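Long-range contact in putative ubiquinone biosynthesis protein (Nostoc punctiforme, PDB 3MSQ), which probably takes part in ubiquinone (coenzyme Q) biosynthesis, although its precise role is unclear: residues V139-L150 / S158-I169. Sequence-based numbering, arbitrary orientation.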
loop_
_atom_site.group_PDB
_atom_site.type_symbol
_atom_site.label_atom_id
_atom_site.label_comp_id
_atom_site.label_asym_id
_atom_site.label_seq_id
_atom_site.Cartn_x
_atom_site.Cartn_y
_atom_site.Cartn_z
ATOM N N VAL A 139 2.432 6.900 23.728
ATOM C CA VAL A 139 2.671 7.034 22.287
ATOM C C VAL A 139 3.557 8.250 21.942
ATOM O O VAL A 139 4.549 8.099 21.219
ATOM C CB VAL A 139 1.319 6.995 21.502
ATOM C CG1 VAL A 139 1.477 7.410 20.035
ATOM C CG2 VAL A 139 0.682 5.611 21.611
ATOM N N PHE A 140 3.214 9.428 22.483
ATOM C CA PHE A 140 3.955 10.652 22.202
ATOM C C PHE A 140 5.347 10.637 22.804
ATOM O O PHE A 140 6.288 11.105 22.160
ATOM C CB PHE A 140 3.155 11.894 22.602
ATOM C CG PHE A 140 1.866 12.107 21.826
ATOM C CD1 PHE A 140 1.546 11.307 20.727
ATOM C CD2 PHE A 140 0.961 13.085 22.209
ATOM C CE1 PHE A 140 0.336 11.478 20.043
ATOM C CE2 PHE A 140 -0.237 13.258 21.515
ATOM C CZ PHE A 140 -0.540 12.452 20.439
ATOM N N GLY A 141 5.468 10.041 23.995
ATOM C CA GLY A 141 6.731 9.855 24.698
ATOM C C GLY A 141 7.674 8.978 23.900
ATOM O O GLY A 141 8.864 9.282 23.800
ATOM N N GLU A 142 7.128 7.912 23.270
ATOM C CA GLU A 142 7.913 7.028 22.416
ATOM C C GLU A 142 8.387 7.713 21.126
ATOM O O GLU A 142 9.570 7.591 20.787
ATOM C CB GLU A 142 7.227 5.672 22.182
ATOM C CG GLU A 142 7.711 4.558 23.125
ATOM C CD GLU A 142 9.207 4.257 23.244
ATOM O OE1 GLU A 142 9.880 4.117 22.193
ATOM O OE2 GLU A 142 9.697 4.130 24.394
ATOM N N ILE A 143 7.502 8.490 20.451
ATOM C CA ILE A 143 7.830 9.260 19.226
ATOM C C ILE A 143 8.844 10.384 19.534
ATOM O O ILE A 143 9.739 10.655 18.728
ATOM C CB ILE A 143 6.578 9.765 18.438
ATOM C CG1 ILE A 143 5.588 8.626 18.099
ATOM C CG2 ILE A 143 6.989 10.513 17.166
ATOM C CD1 ILE A 143 6.143 7.465 17.113
ATOM N N GLY A 144 8.701 10.998 20.703
ATOM C CA GLY A 144 9.639 12.003 21.184
ATOM C C GLY A 144 11.017 11.394 21.386
ATOM O O GLY A 144 12.003 11.971 20.932
ATOM N N LEU A 145 11.095 10.192 22.028
ATOM C CA LEU A 145 12.345 9.468 22.275
ATOM C C LEU A 145 13.046 9.112 20.972
ATOM O O LEU A 145 14.280 9.218 20.897
ATOM C CB LEU A 145 12.126 8.204 23.152
ATOM C CG LEU A 145 13.319 7.261 23.337
ATOM C CD1 LEU A 145 14.351 7.861 24.260
ATOM C CD2 LEU A 145 12.869 5.919 23.836
ATOM N N GLN A 146 12.268 8.704 19.941
ATOM C CA GLN A 146 12.831 8.346 18.628
ATOM C C GLN A 146 13.474 9.567 17.968
ATOM O O GLN A 146 14.469 9.440 17.272
ATOM C CB GLN A 146 11.757 7.711 17.706
ATOM C CG GLN A 146 11.225 6.330 18.153
ATOM C CD GLN A 146 12.246 5.214 18.128
ATOM O OE1 GLN A 146 13.259 5.268 17.432
ATOM N NE2 GLN A 146 12.009 4.173 18.907
ATOM N N ALA A 147 12.909 10.750 18.216
ATOM C CA ALA A 147 13.402 12.023 17.693
ATOM C C ALA A 147 14.718 12.359 18.366
ATOM O O ALA A 147 15.657 12.749 17.679
ATOM C CB ALA A 147 12.362 13.128 17.898
ATOM N N PHE A 148 14.820 12.093 19.679
ATOM C CA PHE A 148 16.043 12.263 20.477
ATOM C C PHE A 148 17.144 11.322 19.927
ATOM O O PHE A 148 18.275 11.766 19.732
ATOM C CB PHE A 148 15.755 11.975 21.977
ATOM C CG PHE A 148 16.910 12.136 22.947
ATOM C CD1 PHE A 148 17.918 11.181 23.022
ATOM C CD2 PHE A 148 16.941 13.197 23.848
ATOM C CE1 PHE A 148 18.978 11.332 23.921
ATOM C CE2 PHE A 148 17.998 13.337 24.753
ATOM C CZ PHE A 148 19.007 12.402 24.785
ATOM N N PHE A 149 16.774 10.047 19.625
ATOM C CA PHE A 149 17.657 8.997 19.106
ATOM C C PHE A 149 18.160 9.290 17.678
ATOM O O PHE A 149 19.360 9.112 17.393
ATOM C CB PHE A 149 16.998 7.620 19.229
ATOM C CG PHE A 149 17.981 6.479 19.136
ATOM C CD1 PHE A 149 18.884 6.228 20.168
ATOM C CD2 PHE A 149 18.025 5.666 18.006
ATOM C CE1 PHE A 149 19.832 5.199 20.062
ATOM C CE2 PHE A 149 18.972 4.637 17.904
ATOM C CZ PHE A 149 19.860 4.404 18.940
ATOM N N LEU A 150 17.246 9.799 16.798
ATOM C CA LEU A 150 17.543 10.215 15.412
ATOM C C LEU A 150 18.503 11.433 15.416
ATOM O O LEU A 150 19.380 11.518 14.551
ATOM C CB LEU A 150 16.231 10.510 14.634
ATOM C CG LEU A 150 16.309 10.807 13.122
ATOM C CD1 LEU A 150 16.483 9.549 12.326
ATOM C CD2 LEU A 150 15.051 11.455 12.635
ATOM N N SER A 158 14.032 4.356 13.551
ATOM C CA SER A 158 13.699 5.679 14.094
ATOM C C SER A 158 13.056 6.569 13.015
ATOM O O SER A 158 11.965 7.124 13.239
ATOM C CB SER A 158 14.930 6.342 14.702
ATOM O OG SER A 158 15.366 5.610 15.834
ATOM N N VAL A 159 13.694 6.640 11.824
ATOM C CA VAL A 159 13.200 7.415 10.684
ATOM C C VAL A 159 11.784 6.977 10.343
ATOM O O VAL A 159 10.910 7.816 10.171
ATOM C CB VAL A 159 14.086 7.248 9.437
ATOM C CG1 VAL A 159 13.761 8.300 8.388
ATOM C CG2 VAL A 159 15.553 7.267 9.793
HETATM N N MSE A 160 11.586 5.652 10.197
HETATM C CA MSE A 160 10.319 5.015 9.845
HETATM C C MSE A 160 9.292 5.291 10.918
HETATM O O MSE A 160 8.200 5.773 10.587
HETATM C CB MSE A 160 10.487 3.509 9.636
HETATM C CG MSE A 160 11.446 3.127 8.484
HETATM SE SE MSE A 160 11.060 3.937 6.745
HETATM C CE MSE A 160 12.508 5.092 6.647
ATOM N N LEU A 161 9.672 5.069 12.212
ATOM C CA LEU A 161 8.791 5.323 13.355
ATOM C C LEU A 161 8.417 6.770 13.515
ATOM O O LEU A 161 7.294 7.025 13.957
ATOM C CB LEU A 161 9.286 4.707 14.670
ATOM C CG LEU A 161 9.170 3.176 14.799
ATOM C CD1 LEU A 161 9.810 2.692 16.073
ATOM C CD2 LEU A 161 7.714 2.689 14.676
ATOM N N LEU A 162 9.305 7.720 13.110
ATOM C CA LEU A 162 8.985 9.153 13.153
ATOM C C LEU A 162 7.940 9.494 12.122
ATOM O O LEU A 162 6.895 10.001 12.520
ATOM C CB LEU A 162 10.199 10.049 12.981
ATOM C CG LEU A 162 10.433 11.001 14.127
ATOM C CD1 LEU A 162 11.680 10.630 14.844
ATOM C CD2 LEU A 162 10.601 12.385 13.640
ATOM N N SER A 163 8.173 9.163 10.816
ATOM C CA SER A 163 7.237 9.380 9.689
ATOM C C SER A 163 5.883 8.774 9.977
ATOM O O SER A 163 4.870 9.455 9.851
ATOM C CB SER A 163 7.773 8.771 8.405
ATOM O OG SER A 163 8.957 9.444 8.022
ATOM N N PHE A 164 5.883 7.506 10.420
ATOM C CA PHE A 164 4.701 6.736 10.805
ATOM C C PHE A 164 3.899 7.515 11.842
ATOM O O PHE A 164 2.702 7.754 11.633
ATOM C CB PHE A 164 5.132 5.362 11.356
ATOM C CG PHE A 164 4.025 4.587 12.021
ATOM C CD1 PHE A 164 3.138 3.826 11.268
ATOM C CD2 PHE A 164 3.839 4.654 13.400
ATOM C CE1 PHE A 164 2.100 3.123 11.887
ATOM C CE2 PHE A 164 2.791 3.960 14.018
ATOM C CZ PHE A 164 1.926 3.207 13.258
ATOM N N GLY A 165 4.596 7.910 12.919
ATOM C CA GLY A 165 4.076 8.705 14.026
ATOM C C GLY A 165 3.317 9.914 13.531
ATOM O O GLY A 165 2.098 9.996 13.716
HETATM N N MSE A 166 4.012 10.780 12.783
HETATM C CA MSE A 166 3.462 12.002 12.193
HETATM C C MSE A 166 2.217 11.772 11.335
HETATM O O MSE A 166 1.229 12.481 11.514
HETATM C CB MSE A 166 4.539 12.706 11.369
HETATM C CG MSE A 166 5.356 13.730 12.158
HETATM SE SE MSE A 166 6.864 14.329 11.095
HETATM C CE MSE A 166 7.929 12.917 11.353
ATOM N N VAL A 167 2.257 10.764 10.436
ATOM C CA VAL A 167 1.185 10.372 9.519
ATOM C C VAL A 167 -0.053 9.826 10.279
ATOM O O VAL A 167 -1.177 10.225 9.982
ATOM C CB VAL A 167 1.729 9.351 8.479
ATOM C CG1 VAL A 167 0.610 8.739 7.641
ATOM C CG2 VAL A 167 2.749 10.003 7.568
HETATM N N MSE A 168 0.157 8.894 11.228
HETATM C CA MSE A 168 -0.939 8.269 11.970
HETATM C C MSE A 168 -1.676 9.226 12.899
HETATM O O MSE A 168 -2.905 9.137 13.010
HETATM C CB MSE A 168 -0.463 7.012 12.694
HETATM C CG MSE A 168 -0.010 5.887 11.735
HETATM SE SE MSE A 168 -1.412 5.206 10.545
HETATM C CE MSE A 168 -0.716 5.727 9.007
ATOM N N ILE A 169 -0.939 10.165 13.538
ATOM C CA ILE A 169 -1.543 11.171 14.400
ATOM C C ILE A 169 -2.304 12.193 13.544
ATOM O O ILE A 169 -3.482 12.408 13.796
ATOM C CB ILE A 169 -0.541 11.812 15.395
ATOM C CG1 ILE A 169 0.189 10.753 16.303
ATOM C CG2 ILE A 169 -1.160 12.992 16.201
ATOM C CD1 ILE A 169 -0.637 9.769 17.049
#
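L162 pushes its CD1 methyl into the helix 139-150, a knob seated in the hole formed by I143, Q146, A147 and L150. CD1 rests against the backbone at A147, 3.6 Å from A147 CA, with A147 CB, Q146 CB and L150 CD2 round it. One turn along, I143 answers in the other direction: with CG1 anti to the carbonyl carbon (chi1 -54°), its CD1 lies against the main chain of 158-169, 3.4 Å from L161 O and next to G165 CA, where no side chain intervenes. This is an antiparallel helical hairpin, the two helices following each other closely in sequence; their axes come within 9.2 Å and run at 138° to one another. Near the turn of the hairpin one hydrogen bond joins the helices. S158 OG donates to Q146 OE1 (2.7 Å), coming in almost straight along the C=O axis at 174°, and Q146, its chain bent at chi2, swings the amide round to it. The same hydroxyl sits at the edge of the F149 ring, which also meets the rings of W122 and Y129 from helix 114-133. At the same end of the contact, L150 CD1 touches V159 CG2 at 3.5 Å, the two side chains crossing at about a right angle. At the far end I169 CD1 meets the edge of the F140 ring, 3.6 Å from F140 CE1. Across helix 158-169, S163 and V167 pack against V167 and S163 of the second subunit.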